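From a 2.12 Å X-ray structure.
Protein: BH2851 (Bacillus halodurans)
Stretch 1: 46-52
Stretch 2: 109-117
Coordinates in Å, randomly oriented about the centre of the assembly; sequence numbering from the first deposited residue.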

ATOM      1  N   PHE A  46       9.709  11.615  11.443  1.00 54.30           N
ATOM      2  CA  PHE A  46       9.416  10.313  10.817  1.00 53.48           C
ATOM      3  C   PHE A  46       9.372   9.141  11.842  1.00 51.65           C
ATOM      4  O   PHE A  46      10.060   8.125  11.672  1.00 51.07           O
ATOM      5  N   GLN A  47       8.517   9.278  12.864  1.00 50.19           N
ATOM      6  CA  GLN A  47       8.406   8.252  13.943  1.00 50.03           C
ATOM      7  C   GLN A  47       7.832   6.913  13.455  1.00 48.92           C
ATOM      8  O   GLN A  47       8.295   5.847  13.880  1.00 48.63           O
ATOM      9  N   LEU A  48       6.836   6.966  12.564  1.00 47.35           N
ATOM     10  CA  LEU A  48       6.249   5.733  12.008  1.00 48.31           C
ATOM     11  C   LEU A  48       7.293   4.945  11.204  1.00 49.02           C
ATOM     12  O   LEU A  48       7.350   3.716  11.287  1.00 49.94           O
ATOM     13  N   LYS A  49       8.130   5.666  10.456  1.00 48.41           N
ATOM     14  CA  LYS A  49       9.207   5.045   9.676  1.00 49.56           C
ATOM     15  C   LYS A  49      10.204   4.330  10.616  1.00 48.59           C
ATOM     16  O   LYS A  49      10.596   3.196  10.363  1.00 48.38           O
ATOM     17  N   LYS A  50      10.552   4.993  11.721  1.00 48.05           N
ATOM     18  CA  LYS A  50      11.499   4.438  12.715  1.00 49.03           C
ATOM     19  C   LYS A  50      10.948   3.204  13.454  1.00 48.42           C
ATOM     20  O   LYS A  50      11.715   2.408  13.985  1.00 49.48           O
ATOM     21  N   GLN A  51       9.617   3.065  13.488  1.00 48.06           N
ATOM     22  CA  GLN A  51       8.974   1.863  14.041  1.00 47.36           C
ATOM     23  C   GLN A  51       8.483   0.917  12.918  1.00 46.08           C
ATOM     24  O   GLN A  51       7.658   0.031  13.157  1.00 46.38           O
ATOM     25  N   SER A  52       9.064   1.080  11.714  1.00 45.46           N
ATOM     26  CA  SER A  52       8.749   0.248  10.535  1.00 44.27           C
ATOM     27  C   SER A  52       7.236   0.181  10.239  1.00 44.64           C
ATOM     28  O   SER A  52       6.725  -0.836   9.734  1.00 42.59           O
ATOM     29  N   LEU A 109       1.850   2.269  20.229  1.00 39.65           N
ATOM     30  CA  LEU A 109       3.224   2.462  19.706  1.00 41.23           C
ATOM     31  C   LEU A 109       3.891   3.773  20.217  1.00 40.85           C
ATOM     32  O   LEU A 109       4.996   4.112  19.788  1.00 40.92           O
ATOM     33  N   SER A 110       3.215   4.478  21.143  1.00 41.23           N
ATOM     34  CA  SER A 110       3.704   5.776  21.703  1.00 42.33           C
ATOM     35  C   SER A 110       3.911   6.857  20.613  1.00 43.87           C
ATOM     36  O   SER A 110       4.799   7.713  20.724  1.00 44.83           O
ATOM     37  N   ILE A 111       3.047   6.833  19.599  1.00 45.72           N
ATOM     38  CA  ILE A 111       3.070   7.822  18.530  1.00 46.27           C
ATOM     39  C   ILE A 111       2.283   9.041  18.988  1.00 47.23           C
ATOM     40  O   ILE A 111       1.103   8.922  19.291  1.00 48.26           O
ATOM     41  N   PRO A 112       2.942  10.230  19.060  1.00 48.46           N
ATOM     42  CA  PRO A 112       2.186  11.433  19.404  1.00 48.66           C
ATOM     43  C   PRO A 112       1.269  11.854  18.242  1.00 48.29           C
ATOM     44  O   PRO A 112       1.752  12.328  17.214  1.00 48.41           O
ATOM     45  N   ILE A 113      -0.040  11.610  18.399  1.00 48.58           N
ATOM     46  CA  ILE A 113      -1.038  11.896  17.337  1.00 48.08           C
ATOM     47  C   ILE A 113      -1.108  13.393  16.983  1.00 47.49           C
ATOM     48  O   ILE A 113      -1.347  13.752  15.819  1.00 46.12           O
ATOM     49  N   SER A 114      -0.854  14.252  17.972  1.00 47.71           N
ATOM     50  CA  SER A 114      -0.796  15.713  17.755  1.00 47.87           C
ATOM     51  C   SER A 114       0.358  16.136  16.812  1.00 48.08           C
ATOM     52  O   SER A 114       0.359  17.254  16.301  1.00 48.62           O
ATOM     53  N   GLN A 115       1.361  15.258  16.651  1.00 47.71           N
ATOM     54  CA  GLN A 115       2.502  15.524  15.758  1.00 47.77           C
ATOM     55  C   GLN A 115       2.311  14.954  14.341  1.00 46.16           C
ATOM     56  O   GLN A 115       3.091  15.273  13.434  1.00 43.95           O
ATOM     57  N   LEU A 116       1.296  14.096  14.159  1.00 45.68           N
ATOM     58  CA  LEU A 116       1.003  13.514  12.833  1.00 45.30           C
ATOM     59  C   LEU A 116       0.361  14.544  11.930  1.00 45.26           C
ATOM     60  O   LEU A 116      -0.443  15.356  12.380  1.00 45.19           O
ATOM     61  N   LYS A 117       0.722  14.509  10.648  1.00 45.69           N
ATOM     62  CA  LYS A 117       0.121  15.407   9.648  1.00 45.50           C
ATOM     63  C   LYS A 117       0.182  14.810   8.253  1.00 44.43           C
ATOM     64  O   LYS A 117       0.976  13.906   7.981  1.00 40.84           O
TER

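Stretch 1 carries a short helix, residues 47 to 50, and meets stretch 2 along the face formed by Q47, L48 and Q51. The spacing of three and four residues puts these side chains on one side of the helical turn. F46, K49, K50 and S52 lie out of reach of stretch 2. Together the two stretches bury 359 Å², counting both sides.

Q47 and Q51 both direct CA-to-CB toward stretch 2, and both start with chi1 m and chi2 t. This extended start carries the two amide groups out to the loop of stretch 2. They differ at chi3, which is -133° in Q47 and 35° in Q51.

Q51 makes the polar link. Q51 NE2 donates a hydrogen bond to the backbone O of L109, at 2.9 Å with an N-H...O angle of 156°. This is the only hydrogen bond between the stretches. Q51 OE1 also lies 3.3 Å from L109 O, but two acceptors cannot bond, so this is only proximity. Q51 OE1 is 3.4 Å from L109 CB. L109 points toward stretch 1 at CA-to-CB, with rotamer m, t.

Q47 reaches the loop without a hydrogen bond to it. Q47 NE2 packs 3.2 Å from CD of the P112 ring, which has a C-gamma endo pucker. The backbone O of S110 is 3.9 Å from Q47 NE2. The S110 CA-to-CB bond points sideways, and the side chain makes no close contact with stretch 1.

I111 sits between the two glutamines and is buried. Its CA-to-CB bond points sideways, but chi1 m and chi2 m bring the end of the side chain nearer to stretch 1. I111 CD1 lies 3.7 Å from Q51 NE2, 4.0 Å from L48 CD2 and 4.2 Å from Q47 CB.

L48 supplies the apolar base. It too leaves sideways, and its m, t rotamer brings the branched end nearer to stretch 2. The two methyls have different neighbours: L48 CD2 packs against I111 CD1, while L48 CD1 lies 3.8 Å from L116 CD2. L116 is also buried and m, t, and its end likewise comes nearer than its CA-to-CB direction suggests.

Between P112 and L116 the chain forms a 3-10 segment, residues 113 to 115. The backbone hydrogen bonds Q115 N to P112 O, 3.0 Å, and L116 N to I113 O, 3.1 Å, span this turn. I113 and S114 are out of reach of stretch 1. Q115 points toward it, but its side chain makes no close contact.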

ATOM      1  CB  PHE A  46      10.417  10.012   9.669  1.00 54.39           C
ATOM      2  CG  PHE A  46      10.461  11.082   8.598  1.00 55.09           C
ATOM      3  CD1 PHE A  46       9.586  11.033   7.503  1.00 56.34           C
ATOM      4  CD2 PHE A  46      11.385  12.134   8.674  1.00 57.57           C
ATOM      5  CE1 PHE A  46       9.620  12.025   6.506  1.00 57.97           C
ATOM      6  CE2 PHE A  46      11.430  13.133   7.675  1.00 58.15           C
ATOM      7  CZ  PHE A  46      10.550  13.075   6.594  1.00 57.33           C
ATOM      8  CB  GLN A  47       7.582   8.782  15.127  1.00 50.81           C
ATOM      9  CG  GLN A  47       8.325   9.822  15.958  1.00 54.30           C
ATOM     10  CD  GLN A  47       7.622  10.188  17.265  1.00 57.29           C
ATOM     11  OE1 GLN A  47       7.488  11.369  17.600  1.00 56.01           O
ATOM     12  NE2 GLN A  47       7.203   9.168  18.030  1.00 59.16           N
ATOM     13  CB  LEU A  48       5.026   6.042  11.133  1.00 48.46           C
ATOM     14  CG  LEU A  48       3.753   6.491  11.857  1.00 48.79           C
ATOM     15  CD1 LEU A  48       2.776   7.163  10.873  1.00 48.71           C
ATOM     16  CD2 LEU A  48       3.088   5.321  12.552  1.00 48.71           C
ATOM     17  CB  LYS A  49       9.942   6.108   8.822  1.00 50.99           C
ATOM     18  CG  LYS A  49      10.522   5.582   7.494  1.00 54.49           C
ATOM     19  CD  LYS A  49      11.835   4.851   7.681  1.00 57.56           C
ATOM     20  CE  LYS A  49      12.389   4.366   6.350  1.00 60.04           C
ATOM     21  NZ  LYS A  49      13.569   3.478   6.531  1.00 62.79           N
ATOM     22  CB  LYS A  50      11.907   5.520  13.721  1.00 49.26           C
ATOM     23  CG  LYS A  50      12.741   6.631  13.100  1.00 51.93           C
ATOM     24  CD  LYS A  50      12.877   7.822  14.018  1.00 53.52           C
ATOM     25  CE  LYS A  50      13.886   8.831  13.461  1.00 53.89           C
ATOM     26  NZ  LYS A  50      14.027  10.033  14.340  1.00 53.53           N
ATOM     27  CB  GLN A  51       7.832   2.257  14.966  1.00 47.72           C
ATOM     28  CG  GLN A  51       8.293   3.121  16.146  1.00 49.92           C
ATOM     29  CD  GLN A  51       7.283   3.182  17.276  1.00 49.93           C
ATOM     30  OE1 GLN A  51       6.589   2.207  17.557  1.00 46.93           O
ATOM     31  NE2 GLN A  51       7.243   4.308  17.970  1.00 48.54           N
ATOM     32  CB  SER A  52       9.341  -1.153  10.704  1.00 44.28           C
ATOM     33  OG  SER A  52      10.750  -1.081  10.896  1.00 43.05           O
ATOM     34  CB  LEU A 109       3.209   2.452  18.163  1.00 41.91           C
ATOM     35  CG  LEU A 109       2.836   1.120  17.492  1.00 45.16           C
ATOM     36  CD1 LEU A 109       2.632   1.317  16.007  1.00 46.66           C
ATOM     37  CD2 LEU A 109       3.893   0.040  17.751  1.00 46.81           C
ATOM     38  CB  SER A 110       4.988   5.579  22.543  1.00 42.35           C
ATOM     39  OG  SER A 110       4.708   4.885  23.746  1.00 42.77           O
ATOM     40  CB  ILE A 111       2.413   7.277  17.220  1.00 46.51           C
ATOM     41  CG1 ILE A 111       3.078   5.972  16.762  1.00 44.28           C
ATOM     42  CG2 ILE A 111       2.470   8.346  16.091  1.00 45.40           C
ATOM     43  CD1 ILE A 111       4.511   6.136  16.236  1.00 47.97           C
ATOM     44  CB  PRO A 112       3.281  12.472  19.657  1.00 48.64           C
ATOM     45  CG  PRO A 112       4.428  12.013  18.824  1.00 49.93           C
ATOM     46  CD  PRO A 112       4.375  10.523  18.837  1.00 49.07           C
ATOM     47  CB  ILE A 113      -2.472  11.344  17.726  1.00 48.96           C
ATOM     48  CG1 ILE A 113      -2.493   9.802  17.656  1.00 49.76           C
ATOM     49  CG2 ILE A 113      -3.575  11.922  16.811  1.00 48.78           C
ATOM     50  CD1 ILE A 113      -2.378   9.134  18.977  1.00 52.69           C
ATOM     51  CB  SER A 114      -0.642  16.437  19.086  1.00 48.21           C
ATOM     52  OG  SER A 114       0.638  16.189  19.650  1.00 49.70           O
ATOM     53  CB  GLN A 115       3.793  14.963  16.371  1.00 48.57           C
ATOM     54  CG  GLN A 115       4.176  15.602  17.700  1.00 50.48           C
ATOM     55  CD  GLN A 115       4.433  17.101  17.579  1.00 53.98           C
ATOM     56  OE1 GLN A 115       3.800  17.908  18.263  1.00 57.84           O
ATOM     57  NE2 GLN A 115       5.322  17.481  16.660  1.00 56.57           N
ATOM     58  CB  LEU A 116       0.071  12.296  12.957  1.00 46.30           C
ATOM     59  CG  LEU A 116       0.672  11.006  13.500  1.00 46.81           C
ATOM     60  CD1 LEU A 116      -0.432  10.002  13.808  1.00 48.36           C
ATOM     61  CD2 LEU A 116       1.673  10.415  12.517  1.00 47.19           C
ATOM     62  CB  LYS A 117       0.816  16.763   9.666  1.00 45.67           C
ATOM     63  CG  LYS A 117       2.337  16.705   9.448  1.00 48.02           C
ATOM     64  CD  LYS A 117       3.000  18.061   9.722  1.00 49.65           C
ATOM     65  CE  LYS A 117       2.974  18.420  11.217  1.00 51.38           C
ATOM     66  NZ  LYS A 117       3.772  19.649  11.515  1.00 52.90           N
TER